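Putative alpha-L-fucosidase (Bacteroides thetaiotaomicron, PDB 4H41) is probably a glycoside hydrolase, perhaps an alpha-L-fucosidase acting on host glycans, built on a TIM barrel. Local coordinates at residues A274-D278 with F311-M317; F285-F290 with Y323-L329. All coordinates share one frame; numbering follows the deposited sequence.

Overall arrangement
Contacts 1 and 2 join the same two regions of an eight-stranded parallel barrel: the loop running from strand 269-273 to helix 290-302, and the chain that follows the last strand, 307-310. Their segments alternate along the sequence and their centres lie about 8 Å apart. Contact 1 is the inner one, its centre about 10 Å from that of the chain against about 17 Å for contact 2. Two probable backbone hydrogen bonds tie them, Asp278 N to Leu286 O at 2.8 Å and Ser276 O to Ile288 N at 2.9 Å. Unidentified bound material, probably from the crystallisation liquor, comes within about 3 Å of the Phe311 side chain and about 4 Å of that of Phe285 (nearest atoms), and may mark a pocket.

Contact 1: A274-D278 with F311-M317; sequences AESFD and FEFSHFM
The Phe316 ring is covered on both faces: Phe277 CB sits over one, 3.5 Å from the centroid and 7° off the normal, a CH-pi contact, and His315 CB lies over the other. Glu312 CB covers the centre of one face of the Phe311 ring, with Phe277 CD1 at its edge, in plane. At the edge of the Phe277 ring, near its plane, is the carbonyl oxygen of Phe311. The Phe277 and Phe311 rings approach obliquely, planes at 89° and centroids 6.0 Å apart, and Phe277 CE1 meets Phe311 CD1 at 3.7 Å. Phe277 reaches this place with CG between its backbone N and carbonyl carbon (chi1 61°), completing a three-ring aromatic cluster. Both segments follow neighbouring strands of the TIM barrel, 269-273 and 307-310, and a backbone bond continues their pairing: Ser276 N gives a nearly straight hydrogen bond to Phe311 O at 3.0 Å. Glu312 N makes a weak one to Ser276 OG, a hydroxyl that also bonds Thr310 OG1. Glu312, preceded by a cis peptide, N-caps helix 313-316. Glu312 OE1 accepts from His315 N and, at 2.7 Å, from His315 ND1, which come from opposite faces of the carboxylate plane, while OE2 is bonded to Asp40 N.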
# COMPACT_ATOMS: atom_id res chain seq x y z
N ALA B 274 7.97 -18.75 -8.90
CA ALA B 274 7.20 -17.80 -9.70
C ALA B 274 6.54 -16.80 -8.79
O ALA B 274 5.52 -17.10 -8.18
CB ALA B 274 6.17 -18.53 -10.55
N GLU B 275 7.14 -15.63 -8.66
CA GLU B 275 6.63 -14.58 -7.78
C GLU B 275 5.25 -14.12 -8.24
O GLU B 275 5.08 -13.76 -9.41
CB GLU B 275 7.60 -13.42 -7.74
CG GLU B 275 8.91 -13.82 -7.10
CD GLU B 275 9.96 -12.73 -7.03
OE1 GLU B 275 9.82 -11.73 -7.78
OE2 GLU B 275 10.82 -12.80 -6.12
N SER B 276 4.28 -14.10 -7.32
CA SER B 276 2.91 -13.70 -7.63
C SER B 276 2.59 -12.30 -7.14
O SER B 276 1.42 -11.86 -7.19
CB SER B 276 1.94 -14.77 -7.12
OG SER B 276 2.21 -15.12 -5.78
N PHE B 277 3.64 -11.53 -6.79
CA PHE B 277 3.55 -10.12 -6.43
C PHE B 277 4.27 -9.31 -7.51
O PHE B 277 5.13 -9.86 -8.22
CB PHE B 277 4.12 -9.84 -5.05
CG PHE B 277 5.58 -10.18 -4.90
CD1 PHE B 277 5.97 -11.47 -4.59
CD2 PHE B 277 6.56 -9.23 -5.18
CE1 PHE B 277 7.32 -11.79 -4.48
CE2 PHE B 277 7.91 -9.56 -5.06
CZ PHE B 277 8.27 -10.83 -4.66
N ASP B 278 3.92 -8.03 -7.66
CA ASP B 278 4.47 -7.20 -8.70
C ASP B 278 5.69 -6.40 -8.23
O ASP B 278 5.58 -5.58 -7.35
CB ASP B 278 3.35 -6.24 -9.22
CG ASP B 278 3.55 -5.87 -10.67
OD1 ASP B 278 4.65 -5.37 -11.00
OD2 ASP B 278 2.59 -6.11 -11.51
N PHE B 311 6.05 -17.58 -4.25
CA PHE B 311 5.98 -16.63 -3.14
C PHE B 311 4.93 -15.62 -3.63
O PHE B 311 5.23 -14.85 -4.54
CB PHE B 311 7.31 -15.98 -2.80
CG PHE B 311 7.22 -15.17 -1.53
CD1 PHE B 311 6.69 -13.89 -1.55
CD2 PHE B 311 7.50 -15.74 -0.30
CE1 PHE B 311 6.48 -13.18 -0.38
CE2 PHE B 311 7.31 -15.03 0.88
CZ PHE B 311 6.81 -13.75 0.83
N GLU B 312 3.70 -15.60 -3.11
CA GLU B 312 3.17 -16.41 -2.02
C GLU B 312 1.67 -16.49 -2.18
O GLU B 312 1.04 -15.44 -2.38
CB GLU B 312 3.52 -15.78 -0.66
CG GLU B 312 3.20 -16.67 0.53
CD GLU B 312 2.27 -16.14 1.61
OE1 GLU B 312 1.54 -15.17 1.32
OE2 GLU B 312 2.25 -16.70 2.72
N PHE B 313 1.11 -17.66 -2.10
CA PHE B 313 -0.32 -17.82 -2.35
C PHE B 313 -1.20 -17.00 -1.42
O PHE B 313 -2.10 -16.30 -1.92
CB PHE B 313 -0.72 -19.28 -2.26
CG PHE B 313 -2.17 -19.55 -2.50
CD1 PHE B 313 -3.08 -19.54 -1.46
CD2 PHE B 313 -2.63 -19.85 -3.77
CE1 PHE B 313 -4.44 -19.76 -1.68
CE2 PHE B 313 -3.99 -20.04 -4.00
CZ PHE B 313 -4.89 -20.01 -2.95
N SER B 314 -1.01 -17.14 -0.11
CA SER B 314 -1.94 -16.52 0.86
C SER B 314 -2.15 -15.01 0.68
O SER B 314 -3.26 -14.53 0.91
CB SER B 314 -1.54 -16.82 2.29
OG SER B 314 -1.56 -18.24 2.44
N HIS B 315 -1.10 -14.26 0.39
CA HIS B 315 -1.24 -12.82 0.17
C HIS B 315 -1.56 -12.47 -1.25
O HIS B 315 -2.28 -11.48 -1.51
CB HIS B 315 0.07 -12.10 0.53
CG HIS B 315 0.31 -11.95 2.01
ND1 HIS B 315 0.84 -12.98 2.75
CD2 HIS B 315 0.10 -10.89 2.82
CE1 HIS B 315 0.94 -12.52 3.99
NE2 HIS B 315 0.55 -11.25 4.06
N PHE B 316 -0.94 -13.17 -2.21
CA PHE B 316 -0.97 -12.71 -3.59
C PHE B 316 -1.85 -13.48 -4.56
O PHE B 316 -2.10 -12.94 -5.62
CB PHE B 316 0.46 -12.60 -4.11
CG PHE B 316 1.27 -11.67 -3.23
CD1 PHE B 316 0.98 -10.32 -3.16
CD2 PHE B 316 2.29 -12.16 -2.42
CE1 PHE B 316 1.70 -9.46 -2.33
CE2 PHE B 316 3.03 -11.29 -1.60
CZ PHE B 316 2.70 -9.96 -1.54
N MSE B 317 -2.37 -14.66 -4.20
CA MSE B 317 -3.29 -15.40 -5.07
C MSE B 317 -4.52 -15.88 -4.37
O MSE B 317 -5.36 -16.49 -5.01
CB MSE B 317 -2.58 -16.60 -5.71
CG MSE B 317 -1.35 -16.25 -6.43
SE MSE B 317 -0.56 -17.87 -7.30
CE MSE B 317 -2.07 -18.32 -8.48

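Contact 2: F285-F290 with Y323-L329; sequences FLPIKF and YLQAGHL
One water joins the two segments: it donates to Phe285 O at 2.7 Å and is hydrogen-bonded to Tyr323 OH at 2.8 Å. The same tyrosine ring carries Leu286 CD2 over the centre of one face, 3.5 Å from the centroid and 12° off the normal, a CH-pi contact in which the two side chains cross at about a right angle. Tyr323 has CG anti to its carbonyl carbon (chi1 -52°), which turns the ring toward the loop. Pro287 lies beside it, its CD 3.6 Å from Tyr323 CB and its CG 3.6 Å from Ala326 N, pressing on the first turn of helix 324-337. This last helix of the barrel is thereby packed against the loop that leads from strand 269-273 into helix 290-302. Further along, Leu329 divides its branches: CD2 meets Ile288 CG2 at 3.9 Å, and CD1 touches Phe290 CB at 3.7 Å while also lying at the edge of the Phe290 ring, in its plane. A second subunit reaches the same place, where Asn50 of that neighbouring chain bonds Phe290 N through OD1 and Ile288 O through ND2.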
# COMPACT_ATOMS: atom_id res chain seq x y z
N PHE B 285 4.57 -4.77 -1.57
CA PHE B 285 4.19 -5.30 -2.88
C PHE B 285 2.74 -5.70 -2.87
O PHE B 285 2.23 -6.10 -1.83
CB PHE B 285 5.02 -6.56 -3.23
CG PHE B 285 6.51 -6.39 -3.10
CD1 PHE B 285 7.28 -5.93 -4.16
CD2 PHE B 285 7.17 -6.77 -1.94
CE1 PHE B 285 8.66 -5.78 -4.03
CE2 PHE B 285 8.55 -6.62 -1.81
CZ PHE B 285 9.29 -6.16 -2.87
N LEU B 286 2.09 -5.63 -4.04
CA LEU B 286 0.72 -6.08 -4.24
C LEU B 286 0.70 -7.15 -5.31
O LEU B 286 1.74 -7.42 -5.93
CB LEU B 286 -0.18 -4.88 -4.59
CG LEU B 286 -0.47 -3.97 -3.41
CD1 LEU B 286 -1.19 -2.73 -3.89
CD2 LEU B 286 -1.28 -4.68 -2.36
N PRO B 287 -0.45 -7.85 -5.47
CA PRO B 287 -0.50 -8.93 -6.46
C PRO B 287 -0.06 -8.52 -7.87
O PRO B 287 -0.31 -7.40 -8.36
CB PRO B 287 -1.96 -9.36 -6.42
CG PRO B 287 -2.39 -9.02 -5.00
CD PRO B 287 -1.73 -7.75 -4.73
N ILE B 288 0.59 -9.48 -8.55
CA ILE B 288 1.07 -9.29 -9.91
C ILE B 288 -0.07 -9.26 -10.92
O ILE B 288 -1.12 -9.88 -10.74
CB ILE B 288 2.11 -10.40 -10.26
CG1 ILE B 288 3.04 -9.98 -11.39
CG2 ILE B 288 1.44 -11.73 -10.56
CD1 ILE B 288 4.23 -10.92 -11.58
N LYS B 289 0.18 -8.58 -12.04
CA LYS B 289 -0.66 -8.66 -13.22
C LYS B 289 -0.60 -10.11 -13.76
O LYS B 289 0.48 -10.65 -14.01
CB LYS B 289 -0.17 -7.65 -14.29
CG LYS B 289 -0.89 -7.80 -15.62
CD LYS B 289 -0.42 -6.79 -16.66
CE LYS B 289 -0.82 -5.38 -16.39
NZ LYS B 289 -0.52 -4.53 -17.59
N PHE B 290 -1.76 -10.74 -13.92
CA PHE B 290 -1.84 -12.12 -14.40
C PHE B 290 -0.95 -12.38 -15.63
O PHE B 290 -0.21 -13.36 -15.65
CB PHE B 290 -3.29 -12.50 -14.75
CG PHE B 290 -3.33 -13.85 -15.41
CD1 PHE B 290 -2.87 -14.99 -14.75
CD2 PHE B 290 -3.66 -13.97 -16.75
CE1 PHE B 290 -2.84 -16.23 -15.39
CE2 PHE B 290 -3.57 -15.20 -17.40
CZ PHE B 290 -3.21 -16.32 -16.71
N TYR B 323 -5.57 -8.29 -0.04
CA TYR B 323 -5.33 -7.69 -1.33
C TYR B 323 -6.32 -8.34 -2.28
O TYR B 323 -6.07 -9.44 -2.77
CB TYR B 323 -3.87 -7.92 -1.80
CG TYR B 323 -2.80 -7.54 -0.79
CD1 TYR B 323 -3.00 -6.48 0.11
CD2 TYR B 323 -1.57 -8.18 -0.78
CE1 TYR B 323 -1.98 -6.06 0.96
CE2 TYR B 323 -0.56 -7.80 0.10
CZ TYR B 323 -0.77 -6.74 0.97
OH TYR B 323 0.19 -6.36 1.87
N LEU B 324 -7.43 -7.66 -2.55
CA LEU B 324 -8.53 -8.23 -3.33
C LEU B 324 -8.13 -8.49 -4.78
O LEU B 324 -8.77 -9.30 -5.45
CB LEU B 324 -9.79 -7.39 -3.26
CG LEU B 324 -10.36 -7.17 -1.83
CD1 LEU B 324 -11.64 -6.36 -1.89
CD2 LEU B 324 -10.61 -8.49 -1.14
N GLN B 325 -7.02 -7.91 -5.24
CA GLN B 325 -6.46 -8.19 -6.57
C GLN B 325 -5.99 -9.64 -6.65
O GLN B 325 -5.89 -10.20 -7.74
CB GLN B 325 -5.27 -7.24 -6.91
CG GLN B 325 -5.54 -5.74 -6.66
CD GLN B 325 -5.17 -5.27 -5.27
OE1 GLN B 325 -5.20 -6.04 -4.29
NE2 GLN B 325 -4.80 -4.01 -5.13
N ALA B 326 -5.69 -10.25 -5.50
CA ALA B 326 -5.29 -11.65 -5.37
C ALA B 326 -6.43 -12.60 -5.71
O ALA B 326 -6.20 -13.55 -6.44
CB ALA B 326 -4.79 -11.94 -3.97
N GLY B 327 -7.62 -12.34 -5.21
CA GLY B 327 -8.79 -13.17 -5.53
C GLY B 327 -9.11 -13.13 -7.00
O GLY B 327 -9.42 -14.15 -7.60
N HIS B 328 -8.97 -11.95 -7.62
CA HIS B 328 -9.16 -11.82 -9.04
C HIS B 328 -8.04 -12.55 -9.79
O HIS B 328 -8.32 -13.23 -10.79
CB HIS B 328 -9.23 -10.34 -9.43
CG HIS B 328 -10.45 -9.66 -8.89
ND1 HIS B 328 -11.73 -10.13 -9.19
CD2 HIS B 328 -10.57 -8.57 -8.08
CE1 HIS B 328 -12.58 -9.30 -8.58
NE2 HIS B 328 -11.91 -8.39 -7.83
N LEU B 329 -6.80 -12.48 -9.31
CA LEU B 329 -5.69 -13.23 -9.92
C LEU B 329 -5.99 -14.74 -9.92
O LEU B 329 -5.75 -15.42 -10.91
CB LEU B 329 -4.38 -12.99 -9.18
CG LEU B 329 -3.13 -13.72 -9.74
CD1 LEU B 329 -2.94 -13.49 -11.21
CD2 LEU B 329 -1.87 -13.19 -9.03
O HOH W 1 2.71 -6.77 0.72